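Local coordinates for protein taurocyamine kinase (Schistosoma mansoni, PDB 4WOD) that reversibly transfers phosphate from ATP to taurocyamine, a guanidino substrate, as a magnesium-dependent phosphagen kinase built of two fused repeats, at residues L124-E129 / G273-A278; L137-R142 / W201-G206. The protein carries 4 engineered substitutions. All blocks are in the same frame, centred on the assembly; numbering follows the deposited sequence.

Contact 1: L124-E129 / G273-A278; sequences LGRTVE and GTTLRA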
loop_
_atom_site.group_PDB
_atom_site.type_symbol
_atom_site.label_atom_id
_atom_site.label_comp_id
_atom_site.label_asym_id
_atom_site.label_seq_id
_atom_site.Cartn_x
_atom_site.Cartn_y
_atom_site.Cartn_z
ATOM N N LEU A 124 -3.727 -16.783 21.973
ATOM C CA LEU A 124 -2.326 -16.815 22.368
ATOM C C LEU A 124 -1.756 -18.228 22.224
ATOM O O LEU A 124 -2.493 -19.199 22.000
ATOM C CB LEU A 124 -2.130 -16.313 23.802
ATOM C CG LEU A 124 -2.912 -16.911 24.972
ATOM C CD1 LEU A 124 -2.423 -18.303 25.393
ATOM C CD2 LEU A 124 -2.865 -15.930 26.147
ATOM N N GLY A 125 -0.444 -18.323 22.387
ATOM C CA GLY A 125 0.272 -19.583 22.269
ATOM C C GLY A 125 1.315 -19.686 23.371
ATOM O O GLY A 125 1.716 -18.665 23.945
ATOM N N ARG A 126 1.738 -20.915 23.686
ATOM C CA ARG A 126 2.815 -21.136 24.638
ATOM C C ARG A 126 3.668 -22.331 24.242
ATOM O O ARG A 126 3.175 -23.303 23.658
ATOM C CB ARG A 126 2.277 -21.373 26.054
ATOM C CG ARG A 126 1.544 -20.187 26.683
ATOM C CD ARG A 126 2.504 -19.043 26.996
ATOM N NE ARG A 126 1.901 -18.018 27.853
ATOM C CZ ARG A 126 1.387 -16.877 27.401
ATOM N NH1 ARG A 126 1.381 -16.628 26.087
ATOM N NH2 ARG A 126 0.870 -15.993 28.255
ATOM N N THR A 127 4.944 -22.231 24.580
ATOM C CA THR A 127 5.896 -23.321 24.491
ATOM C C THR A 127 6.126 -23.870 25.884
ATOM O O THR A 127 6.417 -23.105 26.802
ATOM C CB THR A 127 7.232 -22.851 23.940
ATOM O OG1 THR A 127 7.060 -22.313 22.625
ATOM C CG2 THR A 127 8.256 -24.007 23.947
ATOM N N VAL A 128 5.994 -25.178 26.049
ATOM C CA VAL A 128 6.303 -25.802 27.340
ATOM C C VAL A 128 7.817 -26.106 27.422
ATOM O O VAL A 128 8.375 -26.757 26.532
ATOM C CB VAL A 128 5.466 -27.104 27.557
ATOM C CG1 VAL A 128 5.896 -27.827 28.825
ATOM C CG2 VAL A 128 3.954 -26.791 27.590
ATOM N N GLU A 129 8.482 -25.611 28.468
ATOM C CA GLU A 129 9.913 -25.896 28.673
ATOM C C GLU A 129 10.229 -27.383 28.677
ATOM O O GLU A 129 9.456 -28.189 29.203
ATOM C CB GLU A 129 10.402 -25.307 29.992
ATOM C CG GLU A 129 10.560 -23.810 29.985
ATOM C CD GLU A 129 11.041 -23.284 31.319
ATOM O OE1 GLU A 129 10.820 -23.968 32.351
ATOM O OE2 GLU A 129 11.658 -22.193 31.326
ATOM N N GLY A 273 6.851 -12.725 21.795
ATOM C CA GLY A 273 6.496 -11.615 22.674
ATOM C C GLY A 273 5.256 -11.916 23.487
ATOM O O GLY A 273 5.310 -12.738 24.414
ATOM N N THR A 274 4.142 -11.259 23.148
ATOM C CA THR A 274 2.866 -11.554 23.786
ATOM C C THR A 274 2.220 -12.808 23.231
ATOM O O THR A 274 1.410 -13.424 23.914
ATOM C CB THR A 274 1.830 -10.410 23.625
ATOM O OG1 THR A 274 1.520 -10.210 22.231
ATOM C CG2 THR A 274 2.365 -9.121 24.239
ATOM N N THR A 275 2.569 -13.142 21.981
ATOM C CA THR A 275 1.902 -14.140 21.141
ATOM C C THR A 275 0.435 -13.782 20.877
ATOM O O THR A 275 -0.282 -14.538 20.247
ATOM C CB THR A 275 1.956 -15.578 21.742
ATOM O OG1 THR A 275 0.905 -15.761 22.693
ATOM C CG2 THR A 275 3.289 -15.852 22.413
ATOM N N LEU A 276 -0.003 -12.624 21.346
ATOM C CA LEU A 276 -1.426 -12.336 21.376
ATOM C C LEU A 276 -1.958 -11.771 20.062
ATOM O O LEU A 276 -1.417 -10.807 19.524
ATOM C CB LEU A 276 -1.736 -11.369 22.522
ATOM C CG LEU A 276 -3.213 -11.179 22.891
ATOM C CD1 LEU A 276 -3.549 -11.970 24.139
ATOM C CD2 LEU A 276 -3.531 -9.699 23.090
ATOM N N ARG A 277 -3.014 -12.395 19.539
ATOM C CA ARG A 277 -3.746 -11.840 18.400
ATOM C C ARG A 277 -5.198 -11.666 18.793
ATOM O O ARG A 277 -5.943 -12.650 18.908
ATOM C CB ARG A 277 -3.646 -12.724 17.161
ATOM C CG ARG A 277 -4.232 -12.051 15.915
ATOM C CD ARG A 277 -4.229 -12.965 14.676
ATOM N NE ARG A 277 -5.538 -13.592 14.488
ATOM C CZ ARG A 277 -6.445 -13.197 13.595
ATOM N NH1 ARG A 277 -7.614 -13.823 13.502
ATOM N NH2 ARG A 277 -6.182 -12.188 12.778
ATOM N N ALA A 278 -5.566 -10.415 19.049
ATOM C CA ALA A 278 -6.940 -10.047 19.335
ATOM C C ALA A 278 -7.542 -9.590 18.037
ATOM O O ALA A 278 -6.937 -8.786 17.345
ATOM C CB ALA A 278 -7.004 -8.941 20.362
HETATM O O HOH W 1 0.601 -13.658 26.440
#
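Thr-274 and Thr-275 meet Gly-125 and Arg-126 where the loop before strand 277-283 reaches the end of its neighbour, strand 117-126, in the antiparallel sheet of the first phosphagen kinase catalytic domain. OG1 of Thr-274 accepts the backbone N-H of Leu-276 at 3.0 Å, closing an ST turn, and also bonds the carbonyl of Arg-326. The carbonyl O of Thr-274 accepts a hydrogen bond from water 1 (2.7 Å), which in turn accepts from NH2 of Arg-126; the water lies at the edge of the guanidinium, in its plane. Thr-275 carries the centre. Its OG1, set between the backbone N and the carbonyl carbon (chi1 84°), accepts the N-H of Gly-125 at 2.9 Å in a nearly straight bond (168°), while its own proton goes to the in-plane lone pair of Thr-274 O. One hydroxyl thus serves as acceptor across the contact and donor within its own turn. CB of Leu-124 lies 3.3 Å from the same OG1, and CG2 of Thr-275 rests near Gly-125 O. Next, CD1 of Leu-276 comes only loosely, at 4.5 Å, to CD2 of Leu-124, and both side chains lean on Leu-243 of helix 236-251. Arg-277, assigned to the predicted ATP site, turns its side chain away from the strand end to a salt bridge with Asp-320. Across from the turn, the Arg-126 chain bends at chi2 and curls back on its own strand, where NH1 donates to Gly-125 O at 3.0 Å, approaching 30° out of the carbonyl plane.

Contact 2: L137-R142 / W201-G206; sequences LTKETR and WPTGRG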
loop_
_atom_site.group_PDB
_atom_site.type_symbol
_atom_site.label_atom_id
_atom_site.label_comp_id
_atom_site.label_asym_id
_atom_site.label_seq_id
_atom_site.Cartn_x
_atom_site.Cartn_y
_atom_site.Cartn_z
ATOM N N LEU A 137 11.097 -33.267 18.343
ATOM C CA LEU A 137 10.315 -34.174 19.177
ATOM C C LEU A 137 10.501 -35.614 18.718
ATOM O O LEU A 137 10.776 -35.884 17.550
ATOM C CB LEU A 137 8.823 -33.801 19.139
ATOM C CG LEU A 137 8.542 -32.451 19.806
ATOM C CD1 LEU A 137 7.240 -31.824 19.287
ATOM C CD2 LEU A 137 8.512 -32.670 21.331
ATOM N N THR A 138 10.390 -36.539 19.649
ATOM C CA THR A 138 10.221 -37.946 19.273
ATOM C C THR A 138 8.735 -38.256 19.303
ATOM O O THR A 138 7.932 -37.444 19.795
ATOM C CB THR A 138 10.963 -38.893 20.208
ATOM O OG1 THR A 138 10.400 -38.774 21.511
ATOM C CG2 THR A 138 12.451 -38.531 20.271
ATOM N N LYS A 139 8.348 -39.421 18.783
ATOM C CA LYS A 139 6.941 -39.802 18.871
ATOM C C LYS A 139 6.522 -39.843 20.332
ATOM O O LYS A 139 5.441 -39.357 20.694
ATOM C CB LYS A 139 6.678 -41.149 18.191
ATOM C CG LYS A 139 5.233 -41.603 18.284
ATOM C CD LYS A 139 4.918 -42.643 17.218
ATOM C CE LYS A 139 3.608 -43.345 17.495
ATOM N NZ LYS A 139 3.233 -44.191 16.328
ATOM N N GLU A 140 7.403 -40.381 21.176
ATOM C CA GLU A 140 7.122 -40.481 22.606
ATOM C C GLU A 140 7.089 -39.128 23.318
ATOM O O GLU A 140 6.198 -38.872 24.130
ATOM C CB GLU A 140 8.150 -41.391 23.287
ATOM C CG GLU A 140 8.049 -42.855 22.884
ATOM C CD GLU A 140 9.055 -43.707 23.634
ATOM O OE1 GLU A 140 8.978 -43.724 24.885
ATOM O OE2 GLU A 140 9.924 -44.335 22.987
ATOM N N THR A 141 8.033 -38.242 23.026
ATOM C CA THR A 141 8.031 -36.975 23.760
ATOM C C THR A 141 6.842 -36.084 23.366
ATOM O O THR A 141 6.288 -35.374 24.212
ATOM C CB THR A 141 9.355 -36.189 23.601
ATOM O OG1 THR A 141 9.609 -35.909 22.220
ATOM C CG2 THR A 141 10.507 -36.979 24.203
ATOM N N ARG A 142 6.400 -36.151 22.117
ATOM C CA ARG A 142 5.228 -35.373 21.751
ATOM C C ARG A 142 3.996 -35.844 22.540
ATOM O O ARG A 142 3.184 -35.019 22.989
ATOM C CB ARG A 142 4.975 -35.455 20.244
ATOM C CG ARG A 142 3.852 -34.558 19.754
ATOM C CD ARG A 142 3.542 -34.795 18.286
ATOM N NE ARG A 142 4.606 -34.354 17.386
ATOM C CZ ARG A 142 5.527 -35.146 16.842
ATOM N NH1 ARG A 142 5.538 -36.452 17.110
ATOM N NH2 ARG A 142 6.442 -34.633 16.017
ATOM N N TRP A 201 1.942 -37.886 12.466
ATOM C CA TRP A 201 0.515 -37.529 12.406
ATOM C C TRP A 201 -0.339 -38.794 12.531
ATOM O O TRP A 201 -0.053 -39.780 11.873
ATOM C CB TRP A 201 0.198 -36.806 11.086
ATOM C CG TRP A 201 -1.203 -36.292 10.991
ATOM C CD1 TRP A 201 -2.276 -36.928 10.419
ATOM C CD2 TRP A 201 -1.702 -35.044 11.490
ATOM N NE1 TRP A 201 -3.403 -36.151 10.526
ATOM C CE2 TRP A 201 -3.086 -34.992 11.181
ATOM C CE3 TRP A 201 -1.119 -33.961 12.161
ATOM C CZ2 TRP A 201 -3.887 -33.905 11.524
ATOM C CZ3 TRP A 201 -1.921 -32.881 12.499
ATOM C CH2 TRP A 201 -3.290 -32.863 12.181
ATOM N N PRO A 202 -1.400 -38.771 13.350
ATOM C CA PRO A 202 -1.933 -37.645 14.107
ATOM C C PRO A 202 -1.616 -37.754 15.586
ATOM O O PRO A 202 -2.304 -37.145 16.379
ATOM C CB PRO A 202 -3.429 -37.796 13.887
ATOM C CG PRO A 202 -3.606 -39.301 13.994
ATOM C CD PRO A 202 -2.321 -39.926 13.432
ATOM N N THR A 203 -0.594 -38.518 15.955
ATOM C CA THR A 203 -0.326 -38.766 17.373
ATOM C C THR A 203 0.160 -37.526 18.131
ATOM O O THR A 203 0.778 -36.609 17.562
ATOM C CB THR A 203 0.713 -39.909 17.558
ATOM O OG1 THR A 203 1.958 -39.543 16.958
ATOM C CG2 THR A 203 0.212 -41.203 16.910
ATOM N N GLY A 204 -0.108 -37.512 19.433
ATOM C CA GLY A 204 0.399 -36.443 20.275
ATOM C C GLY A 204 -0.357 -35.133 20.132
ATOM O O GLY A 204 0.073 -34.114 20.649
ATOM N N ARG A 205 -1.482 -35.171 19.427
ATOM C CA ARG A 205 -2.243 -33.972 19.095
ATOM C C ARG A 205 -3.698 -34.083 19.500
ATOM O O ARG A 205 -4.277 -35.175 19.523
ATOM C CB ARG A 205 -2.162 -33.703 17.599
ATOM C CG ARG A 205 -0.734 -33.468 17.132
ATOM C CD ARG A 205 -0.563 -33.915 15.713
ATOM N NE ARG A 205 0.702 -33.439 15.160
ATOM C CZ ARG A 205 1.766 -34.204 14.949
ATOM N NH1 ARG A 205 1.725 -35.496 15.251
ATOM N NH2 ARG A 205 2.871 -33.666 14.435
ATOM N N GLY A 206 -4.298 -32.940 19.805
ATOM C CA GLY A 206 -5.708 -32.928 20.120
ATOM C C GLY A 206 -6.278 -31.544 20.298
ATOM O O GLY A 206 -5.568 -30.532 20.162
HETATM O O HOH W 2 3.817 -38.181 18.634
#
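Arg-142 reaches from the first turn of helix 139-154 across the loop 201-206, passing over Gly-204 and Thr-203 to lie against Arg-205. Its CG stands anti to the backbone N (chi1 -174°), which carries the chain straight out of the helix before a bend at chi3. CD packs 3.4 Å from the carbonyl O of Thr-203 and also sits over one face of the Arg-205 guanidinium, toward the rim. The two guanidinium planes are only 18° apart, and NE of Arg-142 comes within 3.5 Å of NH2 of Arg-205. Two like charges lying face over face would be expected to repel, yet each has acceptors of its own: NH1 of Arg-142 forms a salt bridge with Asp-200, and NH2 of Arg-205 bonds the carbonyls of Gly-197 and Ile-199. Residues 202-205 form a type II beta turn, which presents its Thr-203 and Gly-204 corner to the helix start; there Thr-138 and Thr-141 make a capping box. Gly-204, at positive phi (76°), has no beta carbon, and CG of Arg-142 comes to 4.0 Å from its CA, where a beta carbon would clash. Thr-203 turns its side chain to the helix, and its OG1 accepts a hydrogen bond from water 2 at 2.8 Å besides bonding Asp-200 O. That same water donates to Lys-139 O and accepts from NH1 of Arg-142, in the plane of the guanidinium, so it ties the helix backbone to the turn. Lys-139, extended beyond CG, crosses Thr-203 at about a right angle, CE lying 4.1 Å from CG2.

In the fold
Both contacts belong to the catalytic domain of the first repeat, with centres about 20 Å apart and nearest atoms about 8 Å apart, so they do not touch. Along the chain the order is 124-129, 137-142, 201-206, 273-278: contact 1 brackets contact 2, and strand 117-126 is followed directly by helix 139-154. Contact 1 joins the end of strand 117-126 to the loop leading into its neighbour in the eight-stranded antiparallel sheet, strand 277-283, beside predicted ATP-site residues and about 9 Å, measured from Gly-125, from the bound arginine. Contact 2 packs the start of that helix on the turn leading into strand 206-210, which lies next to the outermost strand 162-166.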